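PDB 4RVS: probable quinone reductase Qor (NADPH:quinone reductase) (Zeta-crystallin homolog protein) from Mycobacterium tuberculosis, which probably catalyses the NADPH-dependent reduction of quinones, as a zeta-crystallin-like member of the medium-chain dehydrogenase/reductase family. Local coordinates for residues G29-K34 / P73-A78; G66-V71 / I82-R87; V89-N94 / S122-G127. All coordinates share one frame; numbering follows the deposited sequence.

Interaction 1: G29-K34 / P73-A78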
loop_
_atom_site.group_PDB
_atom_site.type_symbol
_atom_site.label_atom_id
_atom_site.label_comp_id
_atom_site.label_asym_id
_atom_site.label_seq_id
_atom_site.Cartn_x
_atom_site.Cartn_y
_atom_site.Cartn_z
ATOM N N GLY A 29 33.005 1.048 12.640
ATOM C CA GLY A 29 31.717 0.380 12.687
ATOM C C GLY A 29 31.731 -1.053 12.180
ATOM O O GLY A 29 30.670 -1.668 12.028
ATOM N N GLU A 30 32.921 -1.595 11.932
ATOM C CA GLU A 30 33.042 -2.910 11.292
ATOM C C GLU A 30 33.518 -4.033 12.213
ATOM O O GLU A 30 34.211 -3.794 13.199
ATOM C CB GLU A 30 34.002 -2.835 10.094
ATOM C CG GLU A 30 33.513 -1.982 8.941
ATOM C CD GLU A 30 34.495 -1.942 7.777
ATOM O OE1 GLU A 30 35.649 -2.385 7.958
ATOM O OE2 GLU A 30 34.112 -1.467 6.683
ATOM N N LEU A 31 33.170 -5.267 11.850
ATOM C CA LEU A 31 33.663 -6.451 12.545
ATOM C C LEU A 31 34.671 -7.152 11.661
ATOM O O LEU A 31 34.551 -7.106 10.436
ATOM C CB LEU A 31 32.509 -7.423 12.817
ATOM C CG LEU A 31 31.304 -6.890 13.587
ATOM C CD1 LEU A 31 30.130 -7.843 13.450
ATOM C CD2 LEU A 31 31.653 -6.668 15.049
ATOM N N LEU A 32 35.668 -7.791 12.267
ATOM C CA LEU A 32 36.547 -8.690 11.519
ATOM C C LEU A 32 36.055 -10.112 11.745
ATOM O O LEU A 32 35.973 -10.566 12.884
ATOM C CB LEU A 32 37.999 -8.556 11.990
ATOM C CG LEU A 32 39.025 -9.489 11.324
ATOM C CD1 LEU A 32 39.152 -9.214 9.831
ATOM C CD2 LEU A 32 40.383 -9.345 11.993
ATOM N N ILE A 33 35.712 -10.802 10.660
ATOM C CA ILE A 33 35.112 -12.136 10.729
ATOM C C ILE A 33 36.049 -13.180 10.138
ATOM O O ILE A 33 36.558 -13.012 9.025
ATOM C CB ILE A 33 33.752 -12.170 9.975
ATOM C CG1 ILE A 33 32.764 -11.199 10.634
ATOM C CG2 ILE A 33 33.181 -13.598 9.928
ATOM C CD1 ILE A 33 31.466 -10.970 9.836
ATOM N N LYS A 34 36.290 -14.247 10.891
ATOM C CA LYS A 34 37.006 -15.406 10.366
ATOM C C LYS A 34 35.947 -16.327 9.792
ATOM O O LYS A 34 35.116 -16.856 10.522
ATOM C CB LYS A 34 37.791 -16.123 11.469
ATOM C CG LYS A 34 38.659 -17.286 10.974
ATOM C CD LYS A 34 39.299 -18.045 12.140
ATOM C CE LYS A 34 40.399 -18.977 11.641
ATOM N NZ LYS A 34 39.992 -19.690 10.392
ATOM N N PRO A 73 37.167 0.421 15.305
ATOM C CA PRO A 73 36.792 1.563 16.141
ATOM C C PRO A 73 35.320 1.901 15.912
ATOM O O PRO A 73 34.770 1.580 14.855
ATOM C CB PRO A 73 37.699 2.685 15.626
ATOM C CG PRO A 73 38.037 2.294 14.212
ATOM C CD PRO A 73 38.097 0.787 14.219
ATOM N N GLY A 74 34.670 2.519 16.891
ATOM C CA GLY A 74 33.270 2.867 16.723
ATOM C C GLY A 74 32.293 1.723 16.946
ATOM O O GLY A 74 31.079 1.905 16.795
ATOM N N VAL A 75 32.806 0.543 17.290
ATOM C CA VAL A 75 31.942 -0.602 17.594
ATOM C C VAL A 75 31.894 -0.804 19.106
ATOM O O VAL A 75 32.870 -1.255 19.705
ATOM C CB VAL A 75 32.463 -1.900 16.945
ATOM C CG1 VAL A 75 31.585 -3.091 17.343
ATOM C CG2 VAL A 75 32.515 -1.764 15.436
ATOM N N THR A 76 30.773 -0.459 19.726
ATOM C CA THR A 76 30.676 -0.507 21.187
ATOM C C THR A 76 29.501 -1.363 21.608
ATOM O O THR A 76 28.555 -1.549 20.847
ATOM C CB THR A 76 30.445 0.887 21.783
ATOM O OG1 THR A 76 29.137 1.342 21.412
ATOM C CG2 THR A 76 31.485 1.871 21.270
ATOM N N ALA A 77 29.539 -1.856 22.839
ATOM C CA ALA A 77 28.451 -2.689 23.336
ATOM C C ALA A 77 27.138 -1.907 23.485
ATOM O O ALA A 77 26.071 -2.505 23.600
ATOM C CB ALA A 77 28.845 -3.355 24.642
ATOM N N ALA A 78 27.213 -0.578 23.462
ATOM C CA ALA A 78 26.009 0.258 23.534
ATOM C C ALA A 78 25.163 0.094 22.280
ATOM O O ALA A 78 23.942 0.269 22.306
ATOM C CB ALA A 78 26.388 1.716 23.710
#
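Val75 and Gly29 meet closely: the methyl CG2 of Val75 lies against the backbone of the 29-34 segment, 3.4 Å from the carbonyl carbon of Gly29, and the same methyl is 3.5 Å from the carbonyl O of Glu30. The other methyl of Val75, CG1, is swung anti to the backbone N (chi1 177°) and lies 4.2 Å from CD2 of Leu31, a looser apolar touch. One polar bond accompanies this packing. The backbone N of Gly29 donates to the carbonyl O of Pro73 over 2.9 Å, with 168° at the hydrogen and the donor nearly in line with the C=O bond. This bond lies just beyond the last pair of the antiparallel ladder between strands 30-35 and 64-71, Glu30 with Gly72, and ties the 73-78 loop to the start of the first strand, in the GroES-like domain of the medium-chain dehydrogenase/reductase fold, near the surface. Gly29 and Gly74 both have positive phi, near 80°, and their CA atoms are 5.0 Å apart; at Gly74 the chain turns so that Val75 faces back onto the strand end. Farther out, Leu31 also packs on Val71 and Ile82. The CB of Glu30 points away from the 73-78 loop, and its OE1 accepts a hydrogen bond from the backbone N of Gly27.

Interaction 2: G66-V71 / I82-R87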
loop_
_atom_site.group_PDB
_atom_site.type_symbol
_atom_site.label_atom_id
_atom_site.label_comp_id
_atom_site.label_asym_id
_atom_site.label_seq_id
_atom_site.Cartn_x
_atom_site.Cartn_y
_atom_site.Cartn_z
ATOM N N GLY A 66 30.761 -16.666 10.197
ATOM C CA GLY A 66 32.006 -17.025 10.845
ATOM C C GLY A 66 32.064 -16.453 12.242
ATOM O O GLY A 66 31.046 -16.046 12.795
ATOM N N THR A 67 33.253 -16.431 12.828
ATOM C CA THR A 67 33.395 -15.920 14.184
ATOM C C THR A 67 34.032 -14.541 14.185
ATOM O O THR A 67 34.861 -14.224 13.326
ATOM C CB THR A 67 34.228 -16.868 15.054
ATOM O OG1 THR A 67 35.426 -17.221 14.353
ATOM C CG2 THR A 67 33.438 -18.130 15.355
ATOM N N VAL A 68 33.640 -13.719 15.152
ATOM C CA VAL A 68 34.199 -12.379 15.272
ATOM C C VAL A 68 35.605 -12.455 15.880
ATOM O O VAL A 68 35.778 -12.865 17.032
ATOM C CB VAL A 68 33.279 -11.456 16.104
ATOM C CG1 VAL A 68 33.933 -10.109 16.310
ATOM C CG2 VAL A 68 31.940 -11.287 15.403
ATOM N N GLU A 69 36.599 -12.076 15.080
ATOM C CA GLU A 69 38.008 -12.076 15.495
ATOM C C GLU A 69 38.360 -10.789 16.224
ATOM O O GLU A 69 39.148 -10.793 17.174
ATOM C CB GLU A 69 38.922 -12.185 14.268
ATOM C CG GLU A 69 39.152 -13.584 13.741
ATOM C CD GLU A 69 40.150 -14.369 14.575
ATOM O OE1 GLU A 69 39.765 -15.433 15.093
ATOM O OE2 GLU A 69 41.316 -13.930 14.704
ATOM N N ALA A 70 37.792 -9.680 15.759
ATOM C CA ALA A 70 38.124 -8.364 16.296
ATOM C C ALA A 70 37.040 -7.373 15.915
ATOM O O ALA A 70 36.236 -7.644 15.020
ATOM C CB ALA A 70 39.483 -7.896 15.772
ATOM N N VAL A 71 37.006 -6.234 16.597
ATOM C CA VAL A 71 36.080 -5.168 16.225
ATOM C C VAL A 71 36.852 -3.904 15.876
ATOM O O VAL A 71 37.946 -3.663 16.404
ATOM C CB VAL A 71 35.031 -4.881 17.332
ATOM C CG1 VAL A 71 34.253 -6.141 17.671
ATOM C CG2 VAL A 71 35.700 -4.309 18.577
ATOM N N ILE A 82 26.877 -7.881 19.656
ATOM C CA ILE A 82 27.957 -8.712 19.111
ATOM C C ILE A 82 29.292 -8.482 19.818
ATOM O O ILE A 82 29.709 -7.343 20.012
ATOM C CB ILE A 82 28.121 -8.486 17.599
ATOM C CG1 ILE A 82 26.866 -8.941 16.858
ATOM C CG2 ILE A 82 29.327 -9.245 17.076
ATOM C CD1 ILE A 82 26.859 -8.566 15.377
ATOM N N SER A 83 29.954 -9.577 20.192
ATOM C CA SER A 83 31.222 -9.529 20.911
ATOM C C SER A 83 32.228 -10.443 20.220
ATOM O O SER A 83 31.834 -11.367 19.507
ATOM C CB SER A 83 31.028 -9.979 22.371
ATOM O OG SER A 83 30.031 -9.212 23.031
ATOM N N VAL A 84 33.519 -10.191 20.429
ATOM C CA VAL A 84 34.566 -11.080 19.923
ATOM C C VAL A 84 34.282 -12.529 20.333
ATOM O O VAL A 84 33.913 -12.795 21.482
ATOM C CB VAL A 84 35.965 -10.655 20.426
ATOM C CG1 VAL A 84 37.007 -11.715 20.110
ATOM C CG2 VAL A 84 36.366 -9.331 19.796
ATOM N N GLY A 85 34.411 -13.455 19.387
ATOM C CA GLY A 85 34.139 -14.857 19.663
ATOM C C GLY A 85 32.772 -15.334 19.204
ATOM O O GLY A 85 32.570 -16.541 19.023
ATOM N N ASP A 86 31.828 -14.407 19.028
ATOM C CA ASP A 86 30.472 -14.771 18.590
ATOM C C ASP A 86 30.429 -15.292 17.155
ATOM O O ASP A 86 31.125 -14.774 16.273
ATOM C CB ASP A 86 29.527 -13.566 18.675
ATOM C CG ASP A 86 29.175 -13.185 20.100
ATOM O OD1 ASP A 86 29.431 -13.992 21.021
ATOM O OD2 ASP A 86 28.628 -12.073 20.292
ATOM N N ARG A 87 29.607 -16.313 16.921
ATOM C CA ARG A 87 29.294 -16.742 15.560
ATOM C C ARG A 87 28.283 -15.755 14.982
ATOM O O ARG A 87 27.236 -15.509 15.588
ATOM C CB ARG A 87 28.697 -18.154 15.564
ATOM C CG ARG A 87 29.645 -19.226 16.112
ATOM C CD ARG A 87 28.936 -20.571 16.279
ATOM N NE ARG A 87 28.533 -21.174 15.005
ATOM C CZ ARG A 87 27.270 -21.407 14.641
ATOM N NH1 ARG A 87 26.265 -21.077 15.440
ATOM N NH2 ARG A 87 27.008 -21.967 13.465
#
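A type II beta turn, Ser83 to Asp86, brings the chain back alongside strand 64-71, where Val68 receives it with both backbone polar groups. The N of Val68 donates to the carbonyl O of Asp86 over 2.9 Å, tilted 19° from that carbonyl plane, while its own O accepts from Gly85 N at 2.8 Å, in the carbonyl plane and on a lone pair. One step along, Thr67 and Arg87 form a non-hydrogen-bonded antiparallel pair, with CG2 of Thr67 4.0 Å from CG of Arg87. This is how strand 87-90 enters the sheet of the GroES-like domain, beside a classic bulge at Glu69 and Ala70 opposite Leu32. The side chain of Val68 packs on the turn and the residue before it: its CG2 meets CG2 of Ile82 at 3.7 Å, the two side chains nearly perpendicular. Val84, with CG1 anti to its N (chi1 170°), sets that methyl 3.5 Å from the O of Val68, leaving CG2 to reach Ala70. Asp86 closes the turn twice, its N donating to the O of Ser83 and its OD2 met from above the carboxylate plane by the N of Ser83 at 2.8 Å. The guanidinium of Arg87 turns elsewhere, NH2 bonding the carbonyl O of Val115.

Interaction 3: V89-N94 / S122-G127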
loop_
_atom_site.group_PDB
_atom_site.type_symbol
_atom_site.label_atom_id
_atom_site.label_comp_id
_atom_site.label_asym_id
_atom_site.label_seq_id
_atom_site.Cartn_x
_atom_site.Cartn_y
_atom_site.Cartn_z
ATOM N N VAL A 89 26.645 -13.675 11.133
ATOM C CA VAL A 89 26.431 -13.778 9.695
ATOM C C VAL A 89 26.090 -12.414 9.115
ATOM O O VAL A 89 25.435 -11.603 9.764
ATOM C CB VAL A 89 25.321 -14.800 9.369
ATOM C CG1 VAL A 89 23.993 -14.365 9.980
ATOM C CG2 VAL A 89 25.183 -14.999 7.859
ATOM N N SER A 90 26.559 -12.146 7.902
ATOM C CA SER A 90 26.225 -10.885 7.238
ATOM C C SER A 90 26.075 -11.124 5.756
ATOM O O SER A 90 26.720 -12.017 5.198
ATOM C CB SER A 90 27.307 -9.827 7.493
ATOM O OG SER A 90 26.992 -8.589 6.855
ATOM N N ALA A 91 25.222 -10.325 5.118
ATOM C CA ALA A 91 25.099 -10.329 3.670
ATOM C C ALA A 91 25.610 -8.993 3.125
ATOM O O ALA A 91 25.367 -8.647 1.968
ATOM C CB ALA A 91 23.643 -10.582 3.251
ATOM N N SER A 92 26.322 -8.259 3.980
ATOM C CA SER A 92 26.905 -6.968 3.631
ATOM C C SER A 92 28.403 -6.944 3.881
ATOM O O SER A 92 28.973 -5.887 4.160
ATOM C CB SER A 92 26.258 -5.847 4.449
ATOM O OG SER A 92 24.877 -5.750 4.189
ATOM N N ALA A 93 29.046 -8.106 3.792
ATOM C CA ALA A 93 30.481 -8.181 4.022
ATOM C C ALA A 93 31.257 -7.627 2.827
ATOM O O ALA A 93 30.777 -7.633 1.690
ATOM C CB ALA A 93 30.900 -9.621 4.289
ATOM N N ASN A 94 32.465 -7.151 3.092
ATOM C CA ASN A 94 33.378 -6.843 2.012
ATOM C C ASN A 94 34.423 -7.945 1.904
ATOM O O ASN A 94 35.132 -8.237 2.867
ATOM C CB ASN A 94 34.058 -5.493 2.217
ATOM C CG ASN A 94 34.941 -5.110 1.036
ATOM O OD1 ASN A 94 36.080 -5.564 0.924
ATOM N ND2 ASN A 94 34.412 -4.284 0.145
ATOM N N SER A 122 23.745 -19.232 3.722
ATOM C CA SER A 122 22.832 -19.487 2.609
ATOM C C SER A 122 21.470 -18.839 2.797
ATOM O O SER A 122 20.748 -18.629 1.829
ATOM C CB SER A 122 22.609 -20.993 2.442
ATOM O OG SER A 122 23.811 -21.686 2.165
ATOM N N ALA A 123 21.104 -18.552 4.040
ATOM C CA ALA A 123 19.715 -18.210 4.341
ATOM C C ALA A 123 19.484 -16.748 4.660
ATOM O O ALA A 123 18.351 -16.268 4.557
ATOM C CB ALA A 123 19.179 -19.070 5.473
ATOM N N LEU A 124 20.533 -16.036 5.067
ATOM C CA LEU A 124 20.317 -14.712 5.650
ATOM C C LEU A 124 19.599 -13.751 4.703
ATOM O O LEU A 124 18.549 -13.199 5.051
ATOM C CB LEU A 124 21.625 -14.098 6.152
ATOM C CG LEU A 124 21.456 -12.696 6.749
ATOM C CD1 LEU A 124 20.645 -12.737 8.034
ATOM C CD2 LEU A 124 22.815 -12.051 7.003
ATOM N N LEU A 125 20.150 -13.548 3.512
ATOM C CA LEU A 125 19.588 -12.553 2.600
ATOM C C LEU A 125 18.163 -12.912 2.182
ATOM O O LEU A 125 17.259 -12.073 2.275
ATOM C CB LEU A 125 20.470 -12.386 1.365
ATOM C CG LEU A 125 19.957 -11.385 0.329
ATOM C CD1 LEU A 125 19.898 -10.007 0.930
ATOM C CD2 LEU A 125 20.850 -11.376 -0.896
ATOM N N LYS A 126 17.968 -14.147 1.725
ATOM C CA LYS A 126 16.637 -14.607 1.321
ATOM C C LYS A 126 15.684 -14.534 2.499
ATOM O O LYS A 126 14.499 -14.235 2.332
ATOM C CB LYS A 126 16.672 -16.059 0.855
ATOM C CG LYS A 126 17.581 -16.378 -0.306
ATOM C CD LYS A 126 17.997 -17.856 -0.222
ATOM C CE LYS A 126 19.264 -18.138 -1.020
ATOM N NZ LYS A 126 19.831 -19.490 -0.709
ATOM N N GLY A 127 16.206 -14.831 3.689
ATOM C CA GLY A 127 15.397 -14.907 4.893
ATOM C C GLY A 127 14.951 -13.552 5.418
ATOM O O GLY A 127 13.806 -13.402 5.837
#
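One methyl does most of the work here: CD2 of Leu124 is laid against the main chain of the 89-94 segment, 3.5 Å from the backbone N of Ala91 and 3.6 Å from the carbonyl carbon of Ser90. No hydrogen bond crosses between the two segments. Leu124 reaches over because its CG stands anti to the backbone N (chi1 179°), which sends the branch out from helix 117-137 to the end of strand 87-90. Val89 runs past it in the opposite direction, CG2 of Val89 being 3.9 Å from CD2 of Leu124, and the methyl of Ala91 completes the apolar patch, with its CB 4.1 Å from CB of Leu125. The contact thus fits this helix onto the point where the sheet of the GroES-like domain gives way to loop; Phe288 of helix 277-292 packs on both Val89 and Leu124. Behind the patch the strand end is shaped by an ST turn, OG of Ser90 accepting from the N of Ser92 at 3.0 Å, while that hydroxyl is also hydrogen-bonded with the carbonyl O of Leu107. The helix is kinked where the N of Leu125 and of Lys126 lack bonds to the preceding turn, and NZ of Lys126 takes the O of Ser122 at 2.8 Å. Leu125 also touches Leu270, a residue seen to bind NADPH, so this packing borders the cofactor cleft although no NADPH is bound here.

In the fold
Following the chain from the N terminus, strand 30-35 comes first and is held at its start by the loop 73-78, so interaction 1 closes a loop of 38 residues that contains helix 42-49 and strand 64-71. Interaction 2 opens inside that loop and closes the ten-residue connection 72-81 beyond it, so the two cross; their centres are about 9 Å apart and they share the pairing of strands 30-35 and 64-71, with Leu32 hydrogen-bonded through the backbone to Glu69 and Ala70. Interaction 3 follows in series, on strand 87-90, whose first residue is Arg87. It spans residues 95-121, with strands 100-104 and 108-110, and joins the GroES-like sheet to helix 117-137.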